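Long-range contacts in Pex protein (Anabaena sp. PCC 7120, PDB 2DQL), which is associated with the cyanobacterial circadian clock and, as a member of the PadR-like family, probably acts as a DNA-binding transcriptional regulator: residues A[14-19]-A[50-55]; A[26-31]-A[89-94]. All coordinates share one frame; numbering follows the deposited sequence.

Contact 1. Residues A[14-19]-A[50-55]; sequences PPTYLC and PTYRLS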
loop_
_atom_site.group_PDB
_atom_site.type_symbol
_atom_site.label_atom_id
_atom_site.label_comp_id
_atom_site.label_asym_id
_atom_site.label_seq_id
_atom_site.Cartn_x
_atom_site.Cartn_y
_atom_site.Cartn_z
ATOM N N PRO A 14 -2.768 8.913 -5.694
ATOM C CA PRO A 14 -2.572 9.379 -4.320
ATOM C C PRO A 14 -1.142 9.082 -3.885
ATOM O O PRO A 14 -0.495 8.184 -4.426
ATOM C CB PRO A 14 -3.597 8.570 -3.534
ATOM C CG PRO A 14 -3.617 7.269 -4.277
ATOM C CD PRO A 14 -3.637 7.721 -5.726
ATOM N N PRO A 15 -0.630 9.830 -2.897
ATOM C CA PRO A 15 0.741 9.583 -2.443
ATOM C C PRO A 15 0.895 8.183 -1.862
ATOM O O PRO A 15 -0.077 7.582 -1.407
ATOM C CB PRO A 15 0.958 10.681 -1.402
ATOM C CG PRO A 15 -0.410 10.871 -0.825
ATOM C CD PRO A 15 -1.292 10.847 -2.062
ATOM N N THR A 16 2.120 7.670 -1.885
ATOM C CA THR A 16 2.407 6.342 -1.361
ATOM C C THR A 16 2.768 6.435 0.118
ATOM O O THR A 16 3.661 7.196 0.488
ATOM C CB THR A 16 3.605 5.688 -2.088
ATOM O OG1 THR A 16 3.340 5.614 -3.493
ATOM C CG2 THR A 16 3.855 4.286 -1.549
ATOM N N TYR A 17 2.066 5.677 0.956
ATOM C CA TYR A 17 2.363 5.663 2.386
ATOM C C TYR A 17 3.427 4.602 2.612
ATOM O O TYR A 17 3.266 3.456 2.199
ATOM C CB TYR A 17 1.119 5.329 3.215
ATOM C CG TYR A 17 0.279 6.534 3.546
ATOM C CD1 TYR A 17 -0.490 7.165 2.567
ATOM C CD2 TYR A 17 0.291 7.080 4.829
ATOM C CE1 TYR A 17 -1.227 8.311 2.860
ATOM C CE2 TYR A 17 -0.440 8.223 5.131
ATOM C CZ TYR A 17 -1.194 8.834 4.143
ATOM O OH TYR A 17 -1.897 9.979 4.437
ATOM N N LEU A 18 4.519 4.982 3.264
ATOM C CA LEU A 18 5.604 4.047 3.511
ATOM C C LEU A 18 5.190 2.888 4.407
ATOM O O LEU A 18 4.384 3.057 5.324
ATOM C CB LEU A 18 6.789 4.769 4.170
ATOM C CG LEU A 18 7.353 6.022 3.494
ATOM C CD1 LEU A 18 8.599 6.475 4.253
ATOM C CD2 LEU A 18 7.700 5.728 2.034
ATOM N N CYS A 19 5.735 1.707 4.135
ATOM C CA CYS A 19 5.464 0.550 4.975
ATOM C C CYS A 19 6.595 0.599 5.998
ATOM O O CYS A 19 7.531 1.387 5.842
ATOM C CB CYS A 19 5.518 -0.752 4.173
ATOM S SG CYS A 19 7.096 -1.103 3.377
ATOM N N PRO A 50 6.875 14.975 -2.117
ATOM C CA PRO A 50 5.430 15.225 -2.187
ATOM C C PRO A 50 4.550 14.023 -2.537
ATOM O O PRO A 50 3.355 14.027 -2.242
ATOM C CB PRO A 50 5.327 16.332 -3.234
ATOM C CG PRO A 50 6.587 17.095 -3.026
ATOM C CD PRO A 50 7.610 15.991 -2.891
ATOM N N THR A 51 5.126 13.002 -3.163
ATOM C CA THR A 51 4.345 11.824 -3.541
ATOM C C THR A 51 4.414 10.703 -2.506
ATOM O O THR A 51 3.988 9.576 -2.769
ATOM C CB THR A 51 4.796 11.259 -4.910
ATOM O OG1 THR A 51 6.160 10.829 -4.832
ATOM C CG2 THR A 51 4.657 12.321 -5.995
ATOM N N TYR A 52 4.948 11.016 -1.330
ATOM C CA TYR A 52 5.060 10.038 -0.256
ATOM C C TYR A 52 4.515 10.581 1.056
ATOM O O TYR A 52 4.469 11.792 1.271
ATOM C CB TYR A 52 6.521 9.623 -0.066
ATOM C CG TYR A 52 7.047 8.773 -1.192
ATOM C CD1 TYR A 52 6.977 7.381 -1.131
ATOM C CD2 TYR A 52 7.572 9.360 -2.340
ATOM C CE1 TYR A 52 7.418 6.595 -2.188
ATOM C CE2 TYR A 52 8.011 8.584 -3.403
ATOM C CZ TYR A 52 7.933 7.206 -3.321
ATOM O OH TYR A 52 8.374 6.443 -4.375
ATOM N N ARG A 53 4.098 9.671 1.927
ATOM C CA ARG A 53 3.564 10.038 3.229
ATOM C C ARG A 53 3.999 9.015 4.266
ATOM O O ARG A 53 4.319 7.872 3.941
ATOM C CB ARG A 53 2.033 10.086 3.193
ATOM C CG ARG A 53 1.450 11.163 2.295
ATOM C CD ARG A 53 1.609 12.550 2.891
ATOM N NE ARG A 53 0.945 13.567 2.078
ATOM C CZ ARG A 53 1.382 13.996 0.896
ATOM N NH1 ARG A 53 2.497 13.506 0.371
ATOM N NH2 ARG A 53 0.693 14.914 0.233
ATOM N N LEU A 54 4.012 9.437 5.524
ATOM C CA LEU A 54 4.368 8.544 6.616
ATOM C C LEU A 54 3.281 8.695 7.666
ATOM O O LEU A 54 3.075 9.788 8.196
ATOM C CB LEU A 54 5.728 8.917 7.217
ATOM C CG LEU A 54 6.136 8.103 8.454
ATOM C CD1 LEU A 54 6.154 6.612 8.142
ATOM C CD2 LEU A 54 7.512 8.567 8.928
ATOM N N SER A 55 2.580 7.604 7.950
ATOM C CA SER A 55 1.509 7.629 8.935
ATOM C C SER A 55 2.089 7.603 10.335
ATOM O O SER A 55 3.221 7.169 10.555
ATOM C CB SER A 55 0.581 6.421 8.765
ATOM O OG SER A 55 1.181 5.239 9.265
HETATM O O HOH W 1 3.874 7.979 -4.932
HETATM O O HOH W 2 2.864 5.115 6.386
#

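Contact 2. Residues A[26-31]-A[89-94]; sequences YILYVL and YQVSPE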
loop_
_atom_site.group_PDB
_atom_site.type_symbol
_atom_site.label_atom_id
_atom_site.label_comp_id
_atom_site.label_asym_id
_atom_site.label_seq_id
_atom_site.Cartn_x
_atom_site.Cartn_y
_atom_site.Cartn_z
ATOM N N TYR A 26 14.168 5.222 5.920
ATOM C CA TYR A 26 13.991 6.662 5.756
ATOM C C TYR A 26 14.342 7.382 7.061
ATOM O O TYR A 26 15.063 8.382 7.062
ATOM C CB TYR A 26 12.543 6.989 5.371
ATOM C CG TYR A 26 12.162 8.428 5.649
ATOM C CD1 TYR A 26 12.767 9.479 4.964
ATOM C CD2 TYR A 26 11.251 8.737 6.661
ATOM C CE1 TYR A 26 12.481 10.807 5.284
ATOM C CE2 TYR A 26 10.961 10.053 6.991
ATOM C CZ TYR A 26 11.580 11.082 6.303
ATOM O OH TYR A 26 11.314 12.381 6.655
ATOM N N ILE A 27 13.833 6.869 8.175
ATOM C CA ILE A 27 14.112 7.495 9.457
ATOM C C ILE A 27 15.613 7.531 9.746
ATOM O O ILE A 27 16.133 8.557 10.178
ATOM C CB ILE A 27 13.340 6.784 10.591
ATOM C CG1 ILE A 27 11.846 7.073 10.416
ATOM C CG2 ILE A 27 13.822 7.278 11.974
ATOM C CD1 ILE A 27 10.930 6.202 11.246
ATOM N N LEU A 28 16.313 6.427 9.499
ATOM C CA LEU A 28 17.758 6.407 9.740
ATOM C C LEU A 28 18.469 7.384 8.811
ATOM O O LEU A 28 19.446 8.023 9.203
ATOM C CB LEU A 28 18.316 4.998 9.562
ATOM C CG LEU A 28 17.931 4.039 10.688
ATOM C CD1 LEU A 28 18.386 2.631 10.342
ATOM C CD2 LEU A 28 18.564 4.507 11.991
ATOM N N TYR A 29 17.985 7.491 7.574
ATOM C CA TYR A 29 18.552 8.428 6.610
ATOM C C TYR A 29 18.507 9.849 7.190
ATOM O O TYR A 29 19.489 10.600 7.120
ATOM C CB TYR A 29 17.745 8.374 5.309
ATOM C CG TYR A 29 17.963 9.559 4.393
ATOM C CD1 TYR A 29 19.139 9.696 3.663
ATOM C CD2 TYR A 29 16.990 10.549 4.269
ATOM C CE1 TYR A 29 19.345 10.795 2.828
ATOM C CE2 TYR A 29 17.183 11.651 3.438
ATOM C CZ TYR A 29 18.363 11.765 2.723
ATOM O OH TYR A 29 18.557 12.856 1.905
ATOM N N VAL A 30 17.365 10.217 7.766
ATOM C CA VAL A 30 17.215 11.547 8.350
ATOM C C VAL A 30 18.055 11.711 9.613
ATOM O O VAL A 30 18.743 12.716 9.770
ATOM C CB VAL A 30 15.744 11.857 8.720
ATOM C CG1 VAL A 30 15.660 13.199 9.458
ATOM C CG2 VAL A 30 14.883 11.904 7.463
ATOM N N LEU A 31 17.990 10.728 10.511
ATOM C CA LEU A 31 18.736 10.809 11.768
ATOM C C LEU A 31 20.249 10.895 11.574
ATOM O O LEU A 31 20.958 11.458 12.417
ATOM C CB LEU A 31 18.372 9.627 12.678
ATOM C CG LEU A 31 16.916 9.621 13.169
ATOM C CD1 LEU A 31 16.720 8.503 14.197
ATOM C CD2 LEU A 31 16.562 10.968 13.801
ATOM N N TYR A 89 15.276 12.030 18.869
ATOM C CA TYR A 89 15.924 10.760 18.572
ATOM C C TYR A 89 17.258 10.994 17.875
ATOM O O TYR A 89 17.394 11.933 17.098
ATOM C CB TYR A 89 15.034 9.916 17.655
ATOM C CG TYR A 89 13.703 9.562 18.273
ATOM C CD1 TYR A 89 13.595 8.511 19.178
ATOM C CD2 TYR A 89 12.561 10.313 17.988
ATOM C CE1 TYR A 89 12.372 8.213 19.793
ATOM C CE2 TYR A 89 11.335 10.025 18.600
ATOM C CZ TYR A 89 11.253 8.975 19.501
ATOM O OH TYR A 89 10.051 8.703 20.127
ATOM N N GLN A 90 18.227 10.127 18.157
ATOM C CA GLN A 90 19.556 10.203 17.540
ATOM C C GLN A 90 19.985 8.788 17.204
ATOM O O GLN A 90 19.614 7.849 17.894
ATOM C CB GLN A 90 20.600 10.771 18.505
ATOM C CG GLN A 90 20.373 12.181 18.967
ATOM C CD GLN A 90 21.596 12.744 19.681
ATOM O OE1 GLN A 90 22.405 11.999 20.246
ATOM N NE2 GLN A 90 21.724 14.061 19.669
ATOM N N VAL A 91 20.772 8.620 16.151
ATOM C CA VAL A 91 21.238 7.280 15.827
ATOM C C VAL A 91 22.229 6.882 16.917
ATOM O O VAL A 91 22.991 7.722 17.397
ATOM C CB VAL A 91 21.979 7.240 14.478
ATOM C CG1 VAL A 91 22.451 5.827 14.195
ATOM C CG2 VAL A 91 21.077 7.725 13.373
ATOM N N SER A 92 22.212 5.620 17.324
ATOM C CA SER A 92 23.153 5.161 18.339
ATOM C C SER A 92 24.544 5.178 17.705
ATOM O O SER A 92 24.716 4.791 16.552
ATOM C CB SER A 92 22.786 3.749 18.811
ATOM O OG SER A 92 21.537 3.757 19.487
ATOM N N PRO A 93 25.555 5.642 18.452
ATOM C CA PRO A 93 26.931 5.719 17.957
ATOM C C PRO A 93 27.447 4.484 17.218
ATOM O O PRO A 93 27.988 4.596 16.116
ATOM C CB PRO A 93 27.729 6.017 19.225
ATOM C CG PRO A 93 26.781 6.862 20.010
ATOM C CD PRO A 93 25.471 6.119 19.846
ATOM N N GLU A 94 27.283 3.309 17.811
ATOM C CA GLU A 94 27.771 2.091 17.177
ATOM C C GLU A 94 26.946 1.597 15.991
ATOM O O GLU A 94 27.354 0.659 15.298
ATOM C CB GLU A 94 27.913 0.976 18.212
ATOM C CG GLU A 94 29.141 1.148 19.081
ATOM C CD GLU A 94 30.408 1.253 18.251
ATOM O OE1 GLU A 94 30.771 0.254 17.595
ATOM O OE2 GLU A 94 31.034 2.335 18.245
HETATM O O HOH W 3 21.100 11.330 15.029
#

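Contact 1. Residues A[14-19]-A[50-55]
The ring of Y17 carries the CB of R53 over one face, almost exactly above its centre: CB sits 3.5 Å from the ring centroid, 9° off the normal, a CH-pi contact. At the ring's edge lie S55 N and the water that links this amide to L18 O. The R53 guanidinium in turn has P15 over one of its faces, the proline CG standing 4.0 Å above the plane. A bend at chi2 (-73°) folds the arginine back along its own strand, where NH1 donates to both P50 O and Y52 O, each 2.8 Å away; both acceptors lie close to the guanidinium plane, which holds the group in that orientation. An alanine in place of R53 would keep the CB over the tyrosine ring but would probably loosen the turn at P50 by removing both NH1 bonds and the cover on P15. T16 and Y52 project from the other side of the sheet, where L18 CD2 meets Y52 CD1 at 3.6 Å and L18 also packs on W106 of helix 96-112. Three backbone hydrogen bonds join the two segments: T16 N to T51 O (2.8 Å), R53 N to T16 O (2.9 Å) and L18 N to R53 O, the last nearly along the carbonyl axis. With parallel bridges T16-Y52 and Y17-R53, this is a minimal two-stranded parallel sheet, each strand leading into a helix, 20-31 or 56-68.

Contact 2. Residues A[26-31]-A[89-94]
L31 and Y89 lie side by side and point the same way, so that the leucine runs alongside the start of the tyrosine side chain. L31 CG is anti to its carbonyl carbon (chi1 -66°), beside the backbone N, and the two methyls are spread over different parts of Y89: L31 CD1 reaches Y89 CB at 4.1 Å, while L31 CD2 lies 3.5 Å from Y89 O. The end of the tyrosine side chain leads away from the helix, and Y89 also touches E67 of helix 56-68. V91 approaches L31 nearer its backbone. Its CG2, anti to the carbonyl carbon, presses on L31 CB at 3.4 Å, tighter than an ordinary van der Waals contact, and the same methyl also meets L28 CD2 loosely at 4.3 Å. The last turn of helix 20-31 thus packs across strand 86-91, their local axes 8.2 Å apart and nearly perpendicular (88°). This strand pairs with antiparallel strand 72-77 as the wing of a winged helix-turn-helix domain, the fold expected of the PadR-like family; I72 on the partner strand also touches both L31 and Y89. Beside the apolar patch, one water joins the two backbones, donating to L31 O at 2.6 Å and accepting from V91 N at 3.0 Å. It thereby satisfies a carbonyl at the helix end and an amide on the strand. L28 continues the apolar surface onto A99 and L102 of helix 96-112.

How the contacts relate
Contacts 1 and 2 have centres about 20 Å apart, on opposite sides of the chain's centre, and their segments alternate along the sequence: 14-19, 26-31, 50-55, 89-94. Helix 20-31 connects them, since it follows strand 16-17 directly and ends against strand 86-91. Midway along it the two contacts touch, with L18 CD1 4.1 Å from Y26 CB, and L54 also packing on the Y26 ring. Contact 1 thus pairs the chain leading into this helix with the one leading into helix 56-68, whereas contact 2 sets the helix's far end against the antiparallel wing. Within the probable DNA-binding domain, helix 20-31 therefore lies against both small sheets, through Y26 at one and L28 and L31 at the other.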